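Local structure of inner kinetochore subunit cnp3 (Schizosaccharomyces pombe, 6O2D) at residues A11-S23 with S32-V44. The protein helps build the inner kinetochore on centromeric DNA for chromosome segregation in mitosis and meiosis, this chain being its dimeric C-terminal cupin domain. Residues are numbered along the deposited sequence; the frame is centred on the assembly and turned at random.
Sequences AFYKDEINCEVLS and SEERVVGYSLPSV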
ATOM      1  N   ALA B  11     -17.594   8.326 -18.036  1.00 72.60           N
ATOM      2  CA  ALA B  11     -17.648   9.740 -17.683  1.00 70.73           C
ATOM      3  C   ALA B  11     -17.976   9.980 -16.214  1.00 74.55           C
ATOM      4  O   ALA B  11     -17.732  11.084 -15.717  1.00 79.71           O
ATOM      5  CB  ALA B  11     -18.669  10.462 -18.567  1.00 65.80           C
ATOM      6  N   PHE B  12     -18.497   8.981 -15.504  1.00 72.16           N
ATOM      7  CA  PHE B  12     -18.920   9.141 -14.120  1.00 59.87           C
ATOM      8  C   PHE B  12     -17.846   8.742 -13.114  1.00 68.37           C
ATOM      9  O   PHE B  12     -18.135   8.683 -11.915  1.00 70.91           O
ATOM     10  CB  PHE B  12     -20.197   8.337 -13.872  1.00 59.02           C
ATOM     11  CG  PHE B  12     -21.424   8.946 -14.491  1.00 64.48           C
ATOM     12  CD1 PHE B  12     -22.084   9.996 -13.875  1.00 64.16           C
ATOM     13  CD2 PHE B  12     -21.902   8.484 -15.708  1.00 75.89           C
ATOM     14  CE1 PHE B  12     -23.222  10.551 -14.453  1.00 80.98           C
ATOM     15  CE2 PHE B  12     -23.031   9.042 -16.291  1.00 87.58           C
ATOM     16  CZ  PHE B  12     -23.688  10.079 -15.668  1.00 79.70           C
ATOM     17  N   TYR B  13     -16.616   8.483 -13.572  1.00 73.76           N
ATOM     18  CA  TYR B  13     -15.505   8.029 -12.733  1.00 61.73           C
ATOM     19  C   TYR B  13     -14.376   9.047 -12.850  1.00 63.42           C
ATOM     20  O   TYR B  13     -13.630   9.043 -13.831  1.00 69.80           O
ATOM     21  CB  TYR B  13     -15.049   6.641 -13.153  1.00 56.52           C
ATOM     22  CG  TYR B  13     -16.013   5.571 -12.733  1.00 65.75           C
ATOM     23  CD1 TYR B  13     -15.807   4.857 -11.559  1.00 50.40           C
ATOM     24  CD2 TYR B  13     -17.157   5.294 -13.493  1.00 58.29           C
ATOM     25  CE1 TYR B  13     -16.692   3.881 -11.158  1.00 62.38           C
ATOM     26  CE2 TYR B  13     -18.054   4.318 -13.095  1.00 56.14           C
ATOM     27  CZ  TYR B  13     -17.807   3.612 -11.924  1.00 63.08           C
ATOM     28  OH  TYR B  13     -18.669   2.634 -11.500  1.00 75.47           O
ATOM     29  N   LYS B  14     -14.251   9.909 -11.847  1.00 58.80           N
ATOM     30  CA  LYS B  14     -13.287  10.996 -11.905  1.00 62.54           C
ATOM     31  C   LYS B  14     -11.847  10.479 -11.878  1.00 64.09           C
ATOM     32  O   LYS B  14     -11.535   9.434 -11.290  1.00 54.29           O
ATOM     33  CB  LYS B  14     -13.526  11.969 -10.753  1.00 66.93           C
ATOM     34  CG  LYS B  14     -14.742  12.876 -10.926  1.00 65.08           C
ATOM     35  CD  LYS B  14     -14.953  13.759  -9.695  1.00 59.31           C
ATOM     36  CE  LYS B  14     -16.427  14.048  -9.451  1.00 61.15           C
ATOM     37  NZ  LYS B  14     -16.693  15.514  -9.453  1.00 68.25           N
ATOM     38  N   ASP B  15     -10.964  11.232 -12.538  1.00 59.25           N
ATOM     39  CA  ASP B  15      -9.558  10.853 -12.631  1.00 59.87           C
ATOM     40  C   ASP B  15      -8.807  11.217 -11.359  1.00 55.92           C
ATOM     41  O   ASP B  15      -7.947  10.454 -10.906  1.00 67.54           O
ATOM     42  CB  ASP B  15      -8.910  11.520 -13.847  1.00 61.85           C
ATOM     43  CG  ASP B  15      -9.318  10.867 -15.160  1.00 69.32           C
ATOM     44  OD1 ASP B  15     -10.050   9.853 -15.128  1.00 68.74           O
ATOM     45  OD2 ASP B  15      -8.906  11.373 -16.225  1.00 71.78           O
ATOM     46  N   GLU B  16      -9.086  12.393 -10.799  1.00 49.80           N
ATOM     47  CA  GLU B  16      -8.610  12.797  -9.479  1.00 50.19           C
ATOM     48  C   GLU B  16      -9.806  13.120  -8.593  1.00 54.46           C
ATOM     49  O   GLU B  16     -10.822  13.633  -9.077  1.00 66.58           O
ATOM     50  CB  GLU B  16      -7.686  14.012  -9.549  1.00 59.16           C
ATOM     51  CG  GLU B  16      -6.264  13.715  -9.964  1.00 66.39           C
ATOM     52  CD  GLU B  16      -5.385  14.949  -9.898  1.00 84.68           C
ATOM     53  OE1 GLU B  16      -4.335  14.974 -10.574  1.00 96.78           O
ATOM     54  OE2 GLU B  16      -5.749  15.895  -9.168  1.00 89.82           O
ATOM     55  N   ILE B  17      -9.696  12.802  -7.306  1.00 48.97           N
ATOM     56  CA  ILE B  17     -10.767  13.036  -6.342  1.00 49.24           C
ATOM     57  C   ILE B  17     -10.252  13.985  -5.273  1.00 57.16           C
ATOM     58  O   ILE B  17      -9.375  13.620  -4.481  1.00 68.50           O
ATOM     59  CB  ILE B  17     -11.260  11.740  -5.688  1.00 49.59           C
ATOM     60  CG1 ILE B  17     -11.363  10.619  -6.717  1.00 55.84           C
ATOM     61  CG2 ILE B  17     -12.582  11.996  -4.962  1.00 42.79           C
ATOM     62  CD1 ILE B  17     -12.403  10.859  -7.744  1.00 61.81           C
ATOM     63  N   ASN B  18     -10.790  15.194  -5.234  1.00 69.87           N
ATOM     64  CA  ASN B  18     -10.526  16.087  -4.121  1.00 65.01           C
ATOM     65  C   ASN B  18     -11.661  15.929  -3.125  1.00 55.63           C
ATOM     66  O   ASN B  18     -12.816  15.703  -3.499  1.00 62.73           O
ATOM     67  CB  ASN B  18     -10.402  17.546  -4.568  1.00 69.80           C
ATOM     68  CG  ASN B  18      -9.662  18.400  -3.557  1.00 85.58           C
ATOM     69  OD1 ASN B  18     -10.232  19.326  -2.973  1.00 99.75           O
ATOM     70  ND2 ASN B  18      -8.391  18.085  -3.333  1.00 82.87           N
ATOM     71  N   CYS B  19     -11.330  16.061  -1.849  1.00 52.17           N
ATOM     72  CA  CYS B  19     -12.320  15.789  -0.824  1.00 52.06           C
ATOM     73  C   CYS B  19     -11.908  16.517   0.442  1.00 65.07           C
ATOM     74  O   CYS B  19     -10.717  16.688   0.715  1.00 74.43           O
ATOM     75  CB  CYS B  19     -12.429  14.272  -0.590  1.00 51.58           C
ATOM     76  SG  CYS B  19     -13.284  13.730   0.912  1.00 63.25           S
ATOM     77  N   GLU B  20     -12.899  16.925   1.225  1.00 64.02           N
ATOM     78  CA  GLU B  20     -12.622  17.578   2.490  1.00 59.95           C
ATOM     79  C   GLU B  20     -12.565  16.507   3.570  1.00 57.83           C
ATOM     80  O   GLU B  20     -13.510  15.728   3.739  1.00 49.50           O
ATOM     81  CB  GLU B  20     -13.672  18.634   2.828  1.00 55.93           C
ATOM     82  CG  GLU B  20     -13.188  19.636   3.880  1.00 67.91           C
ATOM     83  CD  GLU B  20     -14.311  20.460   4.480  1.00 79.27           C
ATOM     84  OE1 GLU B  20     -15.462  20.313   4.022  1.00 88.86           O
ATOM     85  OE2 GLU B  20     -14.049  21.247   5.415  1.00 89.33           O
ATOM     86  N   VAL B  21     -11.452  16.461   4.290  1.00 52.55           N
ATOM     87  CA  VAL B  21     -11.217  15.419   5.276  1.00 44.09           C
ATOM     88  C   VAL B  21     -10.884  16.092   6.592  1.00 44.57           C
ATOM     89  O   VAL B  21     -10.367  17.214   6.626  1.00 48.22           O
ATOM     90  CB  VAL B  21     -10.078  14.447   4.872  1.00 48.96           C
ATOM     91  CG1 VAL B  21     -10.451  13.649   3.633  1.00 45.70           C
ATOM     92  CG2 VAL B  21      -8.763  15.200   4.661  1.00 49.55           C
ATOM     93  N   LEU B  22     -11.171  15.389   7.682  1.00 50.85           N
ATOM     94  CA  LEU B  22     -10.744  15.869   8.983  1.00 50.61           C
ATOM     95  C   LEU B  22      -9.235  15.728   9.089  1.00 59.42           C
ATOM     96  O   LEU B  22      -8.621  14.886   8.429  1.00 54.76           O
ATOM     97  CB  LEU B  22     -11.408  15.059  10.098  1.00 44.69           C
ATOM     98  CG  LEU B  22     -12.921  15.185  10.230  1.00 50.58           C
ATOM     99  CD1 LEU B  22     -13.441  14.266  11.310  1.00 44.45           C
ATOM    100  CD2 LEU B  22     -13.260  16.618  10.556  1.00 54.33           C
ATOM    101  N   SER B  23      -8.637  16.566   9.930  1.00 65.70           N
ATOM    102  CA  SER B  23      -7.199  16.782   9.892  1.00 65.93           C
ATOM    103  C   SER B  23      -6.432  15.936  10.900  1.00 62.76           C
ATOM    104  O   SER B  23      -5.196  15.915  10.847  1.00 60.69           O
ATOM    105  CB  SER B  23      -6.883  18.264  10.126  1.00 55.37           C
ATOM    106  OG  SER B  23      -6.820  18.949   8.891  1.00 54.37           O
ATOM    107  N   SER B  32     -10.352  20.797   9.489  1.00 57.03           N
ATOM    108  CA  SER B  32     -10.568  20.068   8.250  1.00 53.96           C
ATOM    109  C   SER B  32      -9.722  20.679   7.147  1.00 47.37           C
ATOM    110  O   SER B  32      -9.211  21.795   7.271  1.00 61.34           O
ATOM    111  CB  SER B  32     -12.052  20.061   7.860  1.00 62.43           C
ATOM    112  OG  SER B  32     -12.460  21.329   7.374  1.00 93.48           O
ATOM    113  N   GLU B  33      -9.532  19.906   6.081  1.00 45.88           N
ATOM    114  CA  GLU B  33      -8.783  20.381   4.927  1.00 53.25           C
ATOM    115  C   GLU B  33      -9.315  19.719   3.667  1.00 57.94           C
ATOM    116  O   GLU B  33     -10.005  18.698   3.720  1.00 54.11           O
ATOM    117  CB  GLU B  33      -7.288  20.097   5.081  1.00 57.43           C
ATOM    118  CG  GLU B  33      -6.996  18.608   5.249  1.00 67.21           C
ATOM    119  CD  GLU B  33      -5.533  18.328   5.483  1.00 76.32           C
ATOM    120  OE1 GLU B  33      -4.853  17.871   4.536  1.00 89.69           O
ATOM    121  OE2 GLU B  33      -5.066  18.568   6.616  1.00 77.34           O
ATOM    122  N   GLU B  34      -8.960  20.299   2.530  1.00 62.81           N
ATOM    123  CA  GLU B  34      -9.136  19.647   1.242  1.00 68.39           C
ATOM    124  C   GLU B  34      -7.845  18.917   0.904  1.00 57.60           C
ATOM    125  O   GLU B  34      -6.764  19.504   0.978  1.00 59.82           O
ATOM    126  CB  GLU B  34      -9.501  20.665   0.159  1.00 61.14           C
ATOM    127  CG  GLU B  34     -10.962  21.063   0.162  1.00 79.68           C
ATOM    128  CD  GLU B  34     -11.185  22.431  -0.444  1.00102.55           C
ATOM    129  OE1 GLU B  34     -11.579  23.366   0.293  1.00110.92           O
ATOM    130  OE2 GLU B  34     -10.957  22.575  -1.662  1.00111.15           O
ATOM    131  N   ARG B  35      -7.960  17.646   0.540  1.00 52.09           N
ATOM    132  CA  ARG B  35      -6.811  16.858   0.133  1.00 52.18           C
ATOM    133  C   ARG B  35      -7.226  15.872  -0.949  1.00 54.94           C
ATOM    134  O   ARG B  35      -8.346  15.352  -0.942  1.00 56.58           O
ATOM    135  CB  ARG B  35      -6.223  16.128   1.358  1.00 65.07           C
ATOM    136  CG  ARG B  35      -5.170  15.070   1.088  1.00 70.27           C
ATOM    137  CD  ARG B  35      -4.719  14.421   2.394  1.00 60.63           C
ATOM    138  NE  ARG B  35      -3.615  13.489   2.177  1.00 69.96           N
ATOM    139  CZ  ARG B  35      -2.980  12.828   3.143  1.00 64.41           C
ATOM    140  NH1 ARG B  35      -3.329  12.991   4.418  1.00 53.25           N
ATOM    141  NH2 ARG B  35      -1.984  12.005   2.833  1.00 58.45           N
ATOM    142  N   VAL B  36      -6.313  15.628  -1.888  1.00 50.25           N
ATOM    143  CA  VAL B  36      -6.563  14.687  -2.978  1.00 53.37           C
ATOM    144  C   VAL B  36      -6.470  13.268  -2.418  1.00 55.33           C
ATOM    145  O   VAL B  36      -5.387  12.815  -2.040  1.00 62.85           O
ATOM    146  CB  VAL B  36      -5.585  14.904  -4.136  1.00 46.57           C
ATOM    147  CG1 VAL B  36      -5.975  14.059  -5.330  1.00 48.88           C
ATOM    148  CG2 VAL B  36      -5.576  16.366  -4.521  1.00 52.91           C
ATOM    149  N   VAL B  37      -7.601  12.566  -2.355  1.00 48.20           N
ATOM    150  CA  VAL B  37      -7.668  11.251  -1.731  1.00 48.41           C
ATOM    151  C   VAL B  37      -7.885  10.142  -2.749  1.00 49.89           C
ATOM    152  O   VAL B  37      -8.113   8.995  -2.358  1.00 60.41           O
ATOM    153  CB  VAL B  37      -8.744  11.196  -0.632  1.00 54.16           C
ATOM    154  CG1 VAL B  37      -8.550  12.335   0.373  1.00 36.75           C
ATOM    155  CG2 VAL B  37     -10.156  11.203  -1.238  1.00 45.92           C
ATOM    156  N   GLY B  38      -7.841  10.450  -4.045  1.00 49.56           N
ATOM    157  CA  GLY B  38      -8.019   9.412  -5.047  1.00 49.51           C
ATOM    158  C   GLY B  38      -7.497   9.735  -6.433  1.00 48.85           C
ATOM    159  O   GLY B  38      -7.587  10.879  -6.883  1.00 49.14           O
ATOM    160  N   TYR B  39      -6.942   8.733  -7.116  1.00 52.04           N
ATOM    161  CA  TYR B  39      -6.439   8.880  -8.476  1.00 54.26           C
ATOM    162  C   TYR B  39      -6.792   7.638  -9.276  1.00 59.82           C
ATOM    163  O   TYR B  39      -6.766   6.518  -8.757  1.00 60.46           O
ATOM    164  CB  TYR B  39      -4.915   9.041  -8.554  1.00 51.93           C
ATOM    165  CG  TYR B  39      -4.322  10.270  -7.909  1.00 49.67           C
ATOM    166  CD1 TYR B  39      -4.061  10.301  -6.542  1.00 48.46           C
ATOM    167  CD2 TYR B  39      -3.966  11.377  -8.672  1.00 48.21           C
ATOM    168  CE1 TYR B  39      -3.494  11.414  -5.948  1.00 45.62           C
ATOM    169  CE2 TYR B  39      -3.394  12.495  -8.082  1.00 49.91           C
ATOM    170  CZ  TYR B  39      -3.163  12.505  -6.721  1.00 50.70           C
ATOM    171  OH  TYR B  39      -2.596  13.605  -6.115  1.00 67.74           O
ATOM    172  N   SER B  40      -7.071   7.840 -10.558  1.00 56.45           N
ATOM    173  CA  SER B  40      -7.142   6.741 -11.511  1.00 57.37           C
ATOM    174  C   SER B  40      -5.765   6.620 -12.153  1.00 58.75           C
ATOM    175  O   SER B  40      -5.375   7.473 -12.958  1.00 52.20           O
ATOM    176  CB  SER B  40      -8.227   6.990 -12.553  1.00 46.98           C
ATOM    177  OG  SER B  40      -8.258   5.949 -13.510  1.00 58.94           O
ATOM    178  N   LEU B  41      -5.029   5.568 -11.786  1.00 58.07           N
ATOM    179  CA  LEU B  41      -3.641   5.422 -12.225  1.00 56.35           C
ATOM    180  C   LEU B  41      -3.437   5.517 -13.736  1.00 64.84           C
ATOM    181  O   LEU B  41      -2.479   6.188 -14.150  1.00 69.72           O
ATOM    182  CB  LEU B  41      -3.072   4.099 -11.691  1.00 46.65           C
ATOM    183  CG  LEU B  41      -3.080   3.958 -10.165  1.00 52.51           C
ATOM    184  CD1 LEU B  41      -2.374   2.705  -9.717  1.00 55.32           C
ATOM    185  CD2 LEU B  41      -2.432   5.147  -9.525  1.00 43.53           C
ATOM    186  N   PRO B  42      -4.270   4.926 -14.601  1.00 72.16           N
ATOM    187  CA  PRO B  42      -4.022   5.080 -16.046  1.00 74.49           C
ATOM    188  C   PRO B  42      -3.904   6.527 -16.512  1.00 78.48           C
ATOM    189  O   PRO B  42      -3.176   6.791 -17.477  1.00 81.78           O
ATOM    190  CB  PRO B  42      -5.234   4.383 -16.680  1.00 66.44           C
ATOM    191  CG  PRO B  42      -5.672   3.400 -15.665  1.00 65.30           C
ATOM    192  CD  PRO B  42      -5.447   4.073 -14.348  1.00 70.48           C
ATOM    193  N   SER B  43      -4.563   7.473 -15.844  1.00 67.70           N
ATOM    194  CA  SER B  43      -4.563   8.868 -16.266  1.00 76.40           C
ATOM    195  C   SER B  43      -3.532   9.735 -15.536  1.00 78.07           C
ATOM    196  O   SER B  43      -3.536  10.960 -15.718  1.00 77.83           O
ATOM    197  CB  SER B  43      -5.961   9.470 -16.079  1.00 85.79           C
ATOM    198  OG  SER B  43      -6.984   8.534 -16.388  1.00 91.76           O
ATOM    199  N   VAL B  44      -2.639   9.135 -14.744  1.00 71.22           N
ATOM    200  CA  VAL B  44      -1.618   9.884 -14.011  1.00 60.25           C
ATOM    201  C   VAL B  44      -0.416  10.147 -14.911  1.00 65.52           C
ATOM    202  O   VAL B  44       0.074   9.236 -15.591  1.00 63.22           O
ATOM    203  CB  VAL B  44      -1.187   9.125 -12.744  1.00 59.25           C
ATOM    204  CG1 VAL B  44      -0.003   9.820 -12.091  1.00 61.97           C
ATOM    205  CG2 VAL B  44      -2.337   8.993 -11.768  1.00 49.89           C
TER
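E33 O accepts V21 N at 2.7 Å, and E20 CA adds a weak CA-H...O contact to the same oxygen. V21 O repays the bond through E33 N at 2.9 Å; C19 and R35 pair likewise, though the bond from C19 N is longer and more bent, making strands 16-22 and 32-40 an antiparallel hairpin. With CG between its own N and carbonyl carbon (chi1 59°), the E33 chain passes V21 CG2, and E33 OE2 accepts S23 OG at 2.9 Å on its anti lone pair. Were E33 cut back to an alanine, the S23 hydroxyl would probably lose this acceptor and V21 CG2 the methylene it lies against. The V21 and V37 side chains slide past each other in opposite directions, CG1 to CG1 4.0 Å, while V37 CG2 rests against C19 CB. V37 and G38 both oppose I17 in a classic beta bulge: I17 O receives V37 N, and I17 N reaches G38 O at 2.9 Å. On the face that carries E16, N18 and Y39, E16 CG lies 3.5 Å from Y39 CD2, the two side chains running alongside with carboxylate and ring planes 60° apart. R35 reaches to a salt bridge with E62 and Y39 packs on L59, two residues of strand 55-62 in the cupin fold. Beyond that, the hairpin belongs to the dimer interface: G38-S40 pair antiparallel with a strand of the second subunit, whose F107 meets I17.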